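Endoglucanase (Clostridium thermocellum, PDB 2C4X) probably cleaves cellulose within the cellulosome, and is represented here by its C-terminal PKD domain and the beta-sandwich module CBM44, which binds beta-glucan chains including xyloglucan. Local coordinates at residues Trp46-Gly51 against Ile61-Lys66; Thr165-Ile170 against Glu214-Leu219. The protein carries 1 engineered substitution. All coordinates share one frame; numbering follows the deposited sequence.

Interaction 1 of 2, residues Trp46-Gly51 against Ile61-Lys66; sequences WDFGDG and ITYKYK
Phe48 and Tyr63 lie ring over ring in a face-to-face stack, their centroids 3.9 Å apart and their planes within 2° of each other. The overlap is extended by the CB of each residue, which sits over the face of the other ring. Next to the stack, Ile61 CG2 fills the angle between two aromatics: it lies over the five-membered ring of Trp46, 3.7 Å from its centroid, and meets the edge of Phe48 at CZ (4.0 Å). Phe14 meets Trp46 edge to face. Trp46-Gly51 carries the WDFGDG signature of PKD domains, and here it leaves strand 41-47 of one sheet to pack on strand 60-63 of the other. The CA atoms of Phe48 and Tyr63 are 8.2 Å apart, so side chains rather than backbone pairing make the join. On the buried side, Tyr65 OH donates to a lone pair of Phe48 O (2.7 Å). Toward solvent the contact turns polar. Asp50 CG stands between its backbone N and carbonyl carbon (chi1 63°), and the carboxylate meets Tyr63 tip to tip, OD2 accepting from OH through its syn lone pair (2.5 Å). A water links the same OD2 to Lys66 N, while Asp50 OD1 takes the N-H of Tyr52.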
# COMPACT_ATOMS: atom_id res chain seq x y z
N TRP A 46 -25.86 -4.85 12.14
CA TRP A 46 -24.57 -4.66 11.47
C TRP A 46 -24.36 -5.70 10.38
O TRP A 46 -24.62 -6.89 10.60
CB TRP A 46 -23.44 -4.83 12.48
CG TRP A 46 -23.46 -3.86 13.63
CD1 TRP A 46 -24.09 -4.03 14.83
CD2 TRP A 46 -22.80 -2.60 13.69
NE1 TRP A 46 -23.87 -2.94 15.64
CE2 TRP A 46 -23.10 -2.03 14.96
CE3 TRP A 46 -22.02 -1.86 12.78
CZ2 TRP A 46 -22.61 -0.79 15.36
CZ3 TRP A 46 -21.54 -0.62 13.18
CH2 TRP A 46 -21.84 -0.09 14.46
N ASP A 47 -23.86 -5.25 9.23
CA ASP A 47 -23.40 -6.15 8.18
C ASP A 47 -21.91 -5.82 8.05
O ASP A 47 -21.54 -4.71 7.68
CB ASP A 47 -24.16 -5.91 6.87
CG ASP A 47 -23.71 -6.83 5.74
OD1 ASP A 47 -22.52 -7.18 5.65
OD2 ASP A 47 -24.56 -7.20 4.92
N PHE A 48 -21.07 -6.80 8.37
CA PHE A 48 -19.62 -6.58 8.44
C PHE A 48 -18.92 -6.66 7.08
O PHE A 48 -17.74 -6.35 6.96
CB PHE A 48 -19.00 -7.51 9.50
CG PHE A 48 -19.51 -7.25 10.89
CD1 PHE A 48 -19.10 -6.11 11.59
CD2 PHE A 48 -20.44 -8.11 11.48
CE1 PHE A 48 -19.59 -5.83 12.86
CE2 PHE A 48 -20.94 -7.83 12.76
CZ PHE A 48 -20.49 -6.69 13.45
N GLY A 49 -19.69 -7.01 6.05
CA GLY A 49 -19.22 -7.04 4.67
C GLY A 49 -18.48 -8.30 4.24
O GLY A 49 -18.03 -8.38 3.10
N ASP A 50 -18.37 -9.28 5.13
CA ASP A 50 -17.60 -10.50 4.87
C ASP A 50 -18.47 -11.76 4.80
O ASP A 50 -17.95 -12.87 4.61
CB ASP A 50 -16.50 -10.66 5.94
CG ASP A 50 -17.08 -10.84 7.36
OD1 ASP A 50 -18.30 -10.68 7.56
OD2 ASP A 50 -16.30 -11.16 8.28
N GLY A 51 -19.79 -11.60 4.94
CA GLY A 51 -20.71 -12.74 5.04
C GLY A 51 -21.42 -12.85 6.38
O GLY A 51 -22.44 -13.53 6.48
N ILE A 61 -20.16 -2.89 19.41
CA ILE A 61 -20.00 -4.29 19.06
C ILE A 61 -18.53 -4.46 18.69
O ILE A 61 -17.89 -3.53 18.19
CB ILE A 61 -20.97 -4.75 17.91
CG1 ILE A 61 -21.09 -6.29 17.87
CG2 ILE A 61 -20.55 -4.17 16.53
CD1 ILE A 61 -22.36 -6.84 17.20
N THR A 62 -17.98 -5.63 18.97
CA THR A 62 -16.61 -5.93 18.56
C THR A 62 -16.60 -7.06 17.54
O THR A 62 -17.48 -7.94 17.56
CB THR A 62 -15.66 -6.19 19.79
OG1 THR A 62 -14.31 -6.32 19.34
CG2 THR A 62 -16.05 -7.45 20.56
N TYR A 63 -15.63 -7.02 16.64
CA TYR A 63 -15.57 -7.91 15.49
C TYR A 63 -14.13 -8.14 15.01
O TYR A 63 -13.29 -7.26 15.13
CB TYR A 63 -16.44 -7.36 14.34
CG TYR A 63 -16.74 -8.40 13.30
CD1 TYR A 63 -17.64 -9.42 13.56
CD2 TYR A 63 -16.07 -8.40 12.07
CE1 TYR A 63 -17.90 -10.41 12.63
CE2 TYR A 63 -16.33 -9.38 11.12
CZ TYR A 63 -17.24 -10.38 11.41
OH TYR A 63 -17.50 -11.38 10.50
N LYS A 64 -13.87 -9.33 14.47
CA LYS A 64 -12.57 -9.70 13.92
C LYS A 64 -12.73 -10.19 12.48
O LYS A 64 -13.62 -10.99 12.20
CB LYS A 64 -11.94 -10.84 14.74
CG LYS A 64 -11.69 -10.53 16.19
CD LYS A 64 -11.13 -11.74 16.94
CE LYS A 64 -12.24 -12.55 17.57
NZ LYS A 64 -11.71 -13.66 18.46
N TYR A 65 -11.86 -9.72 11.59
CA TYR A 65 -11.85 -10.19 10.20
C TYR A 65 -10.74 -11.21 10.03
O TYR A 65 -9.61 -11.01 10.48
CB TYR A 65 -11.66 -9.03 9.22
CG TYR A 65 -12.83 -8.08 9.15
CD1 TYR A 65 -13.89 -8.32 8.27
CD2 TYR A 65 -12.89 -6.95 9.97
CE1 TYR A 65 -14.97 -7.44 8.19
CE2 TYR A 65 -13.97 -6.06 9.90
CZ TYR A 65 -15.01 -6.32 9.00
OH TYR A 65 -16.08 -5.47 8.91
N LYS A 66 -11.06 -12.33 9.39
CA LYS A 66 -10.07 -13.39 9.26
C LYS A 66 -9.14 -13.19 8.08
O LYS A 66 -7.99 -13.60 8.13
CB LYS A 66 -10.74 -14.77 9.24
CG LYS A 66 -10.90 -15.42 7.90
CD LYS A 66 -11.03 -16.91 8.07
CE LYS A 66 -11.61 -17.58 6.82
NZ LYS A 66 -12.99 -17.10 6.48
O HOH W 1 -14.13 -12.48 8.38

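Interaction 2 of 2, residues Thr165-Ile170 against Glu214-Leu219; sequences TMTFRI and EITLTL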
# COMPACT_ATOMS: atom_id res chain seq x y z
N THR A 165 -1.52 0.96 -11.50
CA THR A 165 -0.80 1.73 -10.50
C THR A 165 -0.02 0.77 -9.60
O THR A 165 -0.60 -0.11 -8.96
CB THR A 165 -1.74 2.62 -9.67
OG1 THR A 165 -2.42 3.53 -10.55
CG2 THR A 165 -0.97 3.42 -8.62
N MSE A 166 1.30 0.94 -9.58
CA MSE A 166 2.18 0.18 -8.70
C MSE A 166 2.48 0.98 -7.44
O MSE A 166 2.64 2.20 -7.51
CB MSE A 166 3.51 -0.10 -9.42
CG MSE A 166 3.43 -1.07 -10.59
SE MSE A 166 4.79 -0.63 -11.94
CE MSE A 166 3.73 0.75 -12.87
N THR A 167 2.58 0.28 -6.31
CA THR A 167 2.99 0.87 -5.05
C THR A 167 4.34 0.30 -4.60
O THR A 167 4.48 -0.92 -4.47
CB THR A 167 1.92 0.62 -3.95
OG1 THR A 167 0.69 1.24 -4.35
CG2 THR A 167 2.34 1.19 -2.61
N PHE A 168 5.32 1.18 -4.40
CA PHE A 168 6.65 0.80 -3.92
C PHE A 168 6.78 1.23 -2.46
O PHE A 168 6.25 2.27 -2.07
CB PHE A 168 7.74 1.52 -4.72
CG PHE A 168 7.79 1.15 -6.18
CD1 PHE A 168 6.82 1.61 -7.08
CD2 PHE A 168 8.84 0.37 -6.67
CE1 PHE A 168 6.89 1.29 -8.45
CE2 PHE A 168 8.92 0.03 -8.03
CZ PHE A 168 7.94 0.50 -8.92
N ARG A 169 7.48 0.43 -1.66
CA ARG A 169 7.90 0.85 -0.32
C ARG A 169 9.42 0.88 -0.24
O ARG A 169 10.09 -0.12 -0.48
CB ARG A 169 7.30 -0.05 0.77
CG ARG A 169 5.83 0.22 1.04
CD ARG A 169 4.91 -0.57 0.13
NE ARG A 169 3.50 -0.37 0.51
CZ ARG A 169 2.50 -1.20 0.21
NH1 ARG A 169 2.73 -2.31 -0.48
NH2 ARG A 169 1.27 -0.92 0.61
N ILE A 170 9.96 2.06 0.09
CA ILE A 170 11.39 2.29 0.04
C ILE A 170 11.85 2.96 1.33
O ILE A 170 11.38 4.04 1.68
CB ILE A 170 11.78 3.18 -1.19
CG1 ILE A 170 11.13 2.65 -2.48
CG2 ILE A 170 13.31 3.26 -1.37
CD1 ILE A 170 11.17 3.64 -3.67
N GLU A 214 6.18 5.30 0.98
CA GLU A 214 5.26 4.67 0.05
C GLU A 214 5.08 5.57 -1.16
O GLU A 214 4.56 6.69 -1.05
CB GLU A 214 3.93 4.37 0.76
CG GLU A 214 3.00 3.48 -0.04
CD GLU A 214 1.91 2.87 0.82
OE1 GLU A 214 0.73 3.25 0.63
OE2 GLU A 214 2.22 2.02 1.69
N ILE A 215 5.55 5.11 -2.32
CA ILE A 215 5.54 5.88 -3.56
C ILE A 215 4.80 5.09 -4.64
O ILE A 215 5.11 3.93 -4.89
CB ILE A 215 6.98 6.24 -4.04
CG1 ILE A 215 7.77 6.95 -2.93
CG2 ILE A 215 6.94 7.11 -5.30
CD1 ILE A 215 9.28 6.96 -3.15
N THR A 216 3.79 5.71 -5.25
CA THR A 216 3.06 5.06 -6.34
C THR A 216 3.52 5.52 -7.72
O THR A 216 4.11 6.60 -7.88
CB THR A 216 1.53 5.26 -6.23
OG1 THR A 216 1.22 6.65 -6.42
CG2 THR A 216 0.99 4.78 -4.89
N LEU A 217 3.23 4.68 -8.71
CA LEU A 217 3.60 4.96 -10.10
C LEU A 217 2.58 4.30 -11.02
O LEU A 217 2.28 3.12 -10.87
CB LEU A 217 5.01 4.41 -10.36
CG LEU A 217 5.51 4.40 -11.81
CD1 LEU A 217 5.66 5.81 -12.34
CD2 LEU A 217 6.80 3.65 -11.90
N THR A 218 2.06 5.06 -11.98
CA THR A 218 1.13 4.51 -12.96
C THR A 218 1.78 4.34 -14.33
O THR A 218 2.37 5.29 -14.87
CB THR A 218 -0.15 5.38 -13.09
OG1 THR A 218 -0.73 5.54 -11.80
CG2 THR A 218 -1.18 4.72 -14.01
N LEU A 219 1.68 3.13 -14.88
CA LEU A 219 1.98 2.91 -16.29
C LEU A 219 0.79 3.42 -17.10
O LEU A 219 -0.32 2.92 -16.93
CB LEU A 219 2.23 1.42 -16.57
CG LEU A 219 2.56 1.05 -18.03
CD1 LEU A 219 3.92 1.62 -18.44
CD2 LEU A 219 2.53 -0.46 -18.26
O HOH W 2 -0.69 3.28 -2.38
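The border of one five-stranded sheet of the CBM44 beta-sandwich is an antiparallel ladder, in which Thr165-Ile170 pairs with Glu214-Leu219 of the outermost strand 211-218. Met166 faces Leu217 and Phe168 faces Ile215 in hydrogen-bonded pairs; Met166 N reaches Leu217 O at 2.7 Å and Phe168 N reaches Ile215 O at 2.8 Å, each bond returned by the partner's N-H. The side chains of these four residues lie on the face turned to the second sheet. Met166, present as selenomethionine, bends at chi2 and chi3 so that its CE comes 4.0 Å from Leu219 CB. The Phe168 side chain passes obliquely over that of Leu217, CE1 to CB 4.1 Å. At the far end Ile170 CD1 meets Ile215 CD1 at 3.9 Å. Met231 and Pro183 of the second sheet close over this layer. The other face is polar. The hydroxyls of Thr165 and Thr218 share a hydrogen bond, OG1 to OG1, of 2.9 Å. Arg169 turns at chi2 (87°) and lies alongside Glu214, its NE (3.0 Å) and NH2 both donating to OE2. That oxygen is in the guanidinium plane, but both nitrogens approach it from the same face of the carboxylate, well out of its plane. Thr167 CG2 lies over the centre of the guanidinium and touches Glu214 CG at 3.5 Å, packing against both members of the salt bridge. Arg169 NH1 donates to Ala249 O, next in the chain to the calcium ligand Asp248. Apolar side chains turned to the opposing sheet and polar ones on the other face are what a strand of a two-sheet beta-sandwich is expected to have, here at the border of CBM44.

From the N terminus the chain first builds the PKD domain, where interaction 1 closes a short loop: nine residues, including strand 53-56, separate its segments, and the return ties the four-stranded sheet to the three-stranded one. The chain then runs on into CBM44. Interaction 2 closes a much longer loop of 43 residues, which contributes strands 178-187 and 198-203 to the opposite sheet before 211-218 comes back beside 165-172. The two loops follow in series, neither nested nor crossed. The centres of interactions 1 and 2 lie about 30 Å apart, and the nearest atoms of interactions 1 and 2 about 17 Å. Interaction 1 thus bridges two sheets through side chains at strand ends and the loops that follow, whereas interaction 2 joins neighbours within one sheet.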